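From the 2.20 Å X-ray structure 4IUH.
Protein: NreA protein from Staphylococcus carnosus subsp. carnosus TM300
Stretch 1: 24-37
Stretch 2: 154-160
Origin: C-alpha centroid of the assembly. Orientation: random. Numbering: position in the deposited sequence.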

# COMPACT_ATOMS: atom_id res chain seq x y z
N ASP A 24 9.16 13.09 -9.21
CA ASP A 24 7.95 12.31 -9.48
C ASP A 24 7.56 11.45 -8.29
O ASP A 24 8.18 11.52 -7.23
CB ASP A 24 8.12 11.47 -10.75
CG ASP A 24 9.13 10.34 -10.58
OD1 ASP A 24 10.35 10.63 -10.60
OD2 ASP A 24 8.70 9.18 -10.43
N TYR A 25 6.52 10.63 -8.45
CA TYR A 25 6.01 9.82 -7.35
C TYR A 25 7.05 8.88 -6.75
O TYR A 25 7.01 8.57 -5.56
CB TYR A 25 4.75 9.05 -7.76
CG TYR A 25 3.52 9.93 -7.75
CD1 TYR A 25 2.88 10.25 -6.56
CD2 TYR A 25 3.01 10.46 -8.93
CE1 TYR A 25 1.77 11.06 -6.54
CE2 TYR A 25 1.90 11.28 -8.92
CZ TYR A 25 1.28 11.58 -7.73
OH TYR A 25 0.17 12.39 -7.71
N GLN A 26 7.99 8.43 -7.59
CA GLN A 26 9.06 7.55 -7.13
C GLN A 26 9.90 8.23 -6.04
O GLN A 26 10.20 7.62 -5.01
CB GLN A 26 9.94 7.12 -8.30
CG GLN A 26 11.00 6.11 -7.92
CD GLN A 26 10.40 4.83 -7.37
OE1 GLN A 26 9.64 4.15 -8.06
NE2 GLN A 26 10.72 4.51 -6.12
N ASP A 27 10.27 9.48 -6.27
CA ASP A 27 11.06 10.23 -5.31
C ASP A 27 10.29 10.45 -4.01
O ASP A 27 10.85 10.34 -2.92
CB ASP A 27 11.49 11.59 -5.90
CG ASP A 27 12.26 11.45 -7.20
OD1 ASP A 27 13.51 11.39 -7.15
OD2 ASP A 27 11.63 11.43 -8.28
N ALA A 28 9.01 10.78 -4.13
CA ALA A 28 8.18 11.01 -2.95
C ALA A 28 8.03 9.73 -2.13
O ALA A 28 8.04 9.77 -0.90
CB ALA A 28 6.81 11.56 -3.35
N LEU A 29 7.91 8.61 -2.82
CA LEU A 29 7.79 7.30 -2.19
C LEU A 29 9.07 6.94 -1.46
O LEU A 29 9.04 6.46 -0.32
CB LEU A 29 7.47 6.24 -3.24
CG LEU A 29 7.06 4.86 -2.75
CD1 LEU A 29 5.81 4.98 -1.90
CD2 LEU A 29 6.83 3.92 -3.92
N ASP A 30 10.21 7.16 -2.11
CA ASP A 30 11.51 6.92 -1.51
C ASP A 30 11.72 7.76 -0.24
O ASP A 30 12.20 7.25 0.77
CB ASP A 30 12.64 7.21 -2.50
CG ASP A 30 12.67 6.21 -3.65
OD1 ASP A 30 13.17 6.57 -4.74
OD2 ASP A 30 12.21 5.08 -3.47
N GLU A 31 11.35 9.04 -0.30
CA GLU A 31 11.44 9.91 0.87
C GLU A 31 10.64 9.34 2.04
O GLU A 31 11.15 9.21 3.15
CB GLU A 31 10.96 11.32 0.53
CG GLU A 31 11.07 12.32 1.69
CD GLU A 31 9.87 12.28 2.63
OE1 GLU A 31 8.72 12.21 2.13
OE2 GLU A 31 10.08 12.33 3.86
N ILE A 32 9.37 9.01 1.77
CA ILE A 32 8.50 8.47 2.81
C ILE A 32 9.09 7.22 3.46
O ILE A 32 9.18 7.13 4.68
CB ILE A 32 7.09 8.16 2.25
CG1 ILE A 32 6.38 9.46 1.86
CG2 ILE A 32 6.27 7.39 3.27
CD1 ILE A 32 5.21 9.27 0.91
N ARG A 33 9.52 6.27 2.63
CA ARG A 33 10.06 5.01 3.14
C ARG A 33 11.32 5.21 3.98
O ARG A 33 11.42 4.68 5.09
CB ARG A 33 10.34 4.04 2.00
CG ARG A 33 10.68 2.63 2.47
CD ARG A 33 11.21 1.78 1.34
NE ARG A 33 12.47 2.29 0.80
CZ ARG A 33 13.66 2.07 1.35
NH1 ARG A 33 13.77 1.33 2.45
NH2 ARG A 33 14.75 2.57 0.79
N GLU A 34 12.26 5.98 3.45
CA GLU A 34 13.53 6.23 4.13
C GLU A 34 13.34 6.95 5.45
O GLU A 34 13.86 6.53 6.48
CB GLU A 34 14.46 7.06 3.23
CG GLU A 34 14.92 6.37 1.95
CD GLU A 34 15.60 7.34 0.98
OE1 GLU A 34 15.62 8.56 1.26
OE2 GLU A 34 16.10 6.87 -0.06
N THR A 35 12.59 8.05 5.41
CA THR A 35 12.42 8.91 6.57
C THR A 35 11.56 8.28 7.66
O THR A 35 11.79 8.52 8.84
CB THR A 35 11.82 10.28 6.18
OG1 THR A 35 10.58 10.06 5.49
CG2 THR A 35 12.77 11.04 5.26
N GLU A 36 10.57 7.48 7.28
CA GLU A 36 9.71 6.84 8.28
C GLU A 36 10.29 5.51 8.76
O GLU A 36 9.74 4.87 9.65
CB GLU A 36 8.29 6.66 7.75
CG GLU A 36 7.63 7.95 7.28
CD GLU A 36 7.41 8.95 8.41
OE1 GLU A 36 7.02 8.51 9.52
OE2 GLU A 36 7.63 10.16 8.19
N LYS A 37 11.41 5.12 8.17
CA LYS A 37 12.12 3.89 8.53
C LYS A 37 11.32 2.62 8.25
O LYS A 37 11.11 1.79 9.14
CB LYS A 37 12.60 3.91 9.99
CG LYS A 37 13.79 4.82 10.26
CD LYS A 37 13.38 6.28 10.38
CE LYS A 37 14.58 7.18 10.65
NZ LYS A 37 14.25 8.63 10.45
N GLN A 154 0.01 16.49 1.85
CA GLN A 154 1.18 17.32 1.58
C GLN A 154 2.49 16.54 1.70
O GLN A 154 3.45 17.01 2.31
CB GLN A 154 1.19 18.56 2.49
N ARG A 155 2.52 15.34 1.13
CA ARG A 155 3.73 14.53 1.15
C ARG A 155 3.76 13.55 -0.02
O ARG A 155 4.76 12.88 -0.26
CB ARG A 155 3.86 13.79 2.48
CG ARG A 155 5.29 13.52 2.89
CD ARG A 155 5.39 12.96 4.28
NE ARG A 155 6.70 12.35 4.51
CZ ARG A 155 7.04 11.72 5.62
NH1 ARG A 155 6.17 11.62 6.62
NH2 ARG A 155 8.25 11.19 5.74
N LEU A 156 2.65 13.49 -0.75
CA LEU A 156 2.54 12.60 -1.89
C LEU A 156 1.65 13.25 -2.95
O LEU A 156 0.63 12.69 -3.35
CB LEU A 156 1.96 11.25 -1.46
CG LEU A 156 2.19 10.08 -2.41
CD1 LEU A 156 3.68 9.77 -2.52
CD2 LEU A 156 1.42 8.86 -1.96
N GLY A 157 2.05 14.44 -3.39
CA GLY A 157 1.33 15.14 -4.44
C GLY A 157 -0.04 15.64 -4.02
O GLY A 157 -0.20 16.27 -2.97
N SER A 158 -1.04 15.35 -4.85
CA SER A 158 -2.40 15.82 -4.61
C SER A 158 -3.21 14.83 -3.78
O SER A 158 -4.39 15.07 -3.50
CB SER A 158 -3.10 16.07 -5.95
OG SER A 158 -3.36 14.85 -6.63
N PHE A 159 -2.60 13.73 -3.39
CA PHE A 159 -3.32 12.71 -2.63
C PHE A 159 -3.46 13.11 -1.16
O PHE A 159 -2.60 13.78 -0.60
CB PHE A 159 -2.63 11.35 -2.74
CG PHE A 159 -2.62 10.80 -4.14
CD1 PHE A 159 -3.78 10.76 -4.89
CD2 PHE A 159 -1.45 10.33 -4.70
CE1 PHE A 159 -3.78 10.25 -6.18
CE2 PHE A 159 -1.43 9.82 -5.99
CZ PHE A 159 -2.60 9.78 -6.73
N THR A 160 -4.58 12.71 -0.57
CA THR A 160 -4.78 12.86 0.87
C THR A 160 -5.22 11.50 1.41
O THR A 160 -5.43 10.55 0.64
CB THR A 160 -5.84 13.93 1.20
OG1 THR A 160 -7.11 13.54 0.69
CG2 THR A 160 -5.46 15.29 0.61
O HOH W 1 7.41 13.26 0.15

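A single guanidinium, that of Arg155, is held along its edge by two glutamates five residues apart in the first stretch. On one side the pairing with Glu31 is two-pronged: Arg155 NE donates to Glu31 OE1 at 3.1 Å with a nearly straight N-H...O angle of 170°, and Arg155 NH2 donates to Glu31 OE2 at 2.9 Å. Glu36 is engaged differently, through one oxygen. Glu36 OE2 accepts from Arg155 NH1 at 2.6 Å and from Arg155 NH2 at 2.7 Å, and because both donors converge on the same atom the angles are more bent, 144° and 137°. NH2 thus serves both salt bridges. Thr35 OG1 also lies near the plane of the group, 2.6 Å from Arg155 NH2, so that three residues of the first stretch crowd this one nitrogen.

The arginine reaches this site in an extended form, with chi1 to chi3 all t. Its CA-to-CB bond points sideways to the helix, and it is the length of the side chain that brings the charged end to the last turns. On the way it passes Ile32, whose CG1 lies 3.9 Å from Arg155 NE. The backbone of the same residue is tied in by water 1, which donates to Arg155 O at 2.7 Å and to Glu31 OE1 at 2.6 Å. Glu31 OE1 therefore accepts from both the guanidinium and the water, linking the two ends of Arg155.

Next to this polar cluster the contact becomes apolar. Leu156 CD1 is the common point: it lies 3.7 Å from Ala28 CB, 3.8 Å from Ile32 CD1 and 4.1 Å from Tyr25 CD1, fitting among side chains from successive turns of the helix. The small side chain of Ala28 points toward the second stretch, and here the backbones come closest, with Ala28 CA and Leu156 CA 6.0 Å apart.

Toward the start of the helix, Tyr25 packs against the type II' turn formed by Leu156 to Phe159. Its ring edge faces the turn backbone, with Tyr25 CE1 3.8 Å from Leu156 O, while Tyr25 CE1 approaches Phe159 CE2 at 3.5 Å. The two rings meet obliquely, their planes inclined at 36°. Gly157 suits its place in two ways: its positive phi favours glycine, and an ideal CB on it would lie only 2.9 Å from the OH of Tyr25, a clash. This end of the helix is capped by Asp24, whose OD2 accepts from Gln26 N at 3.0 Å.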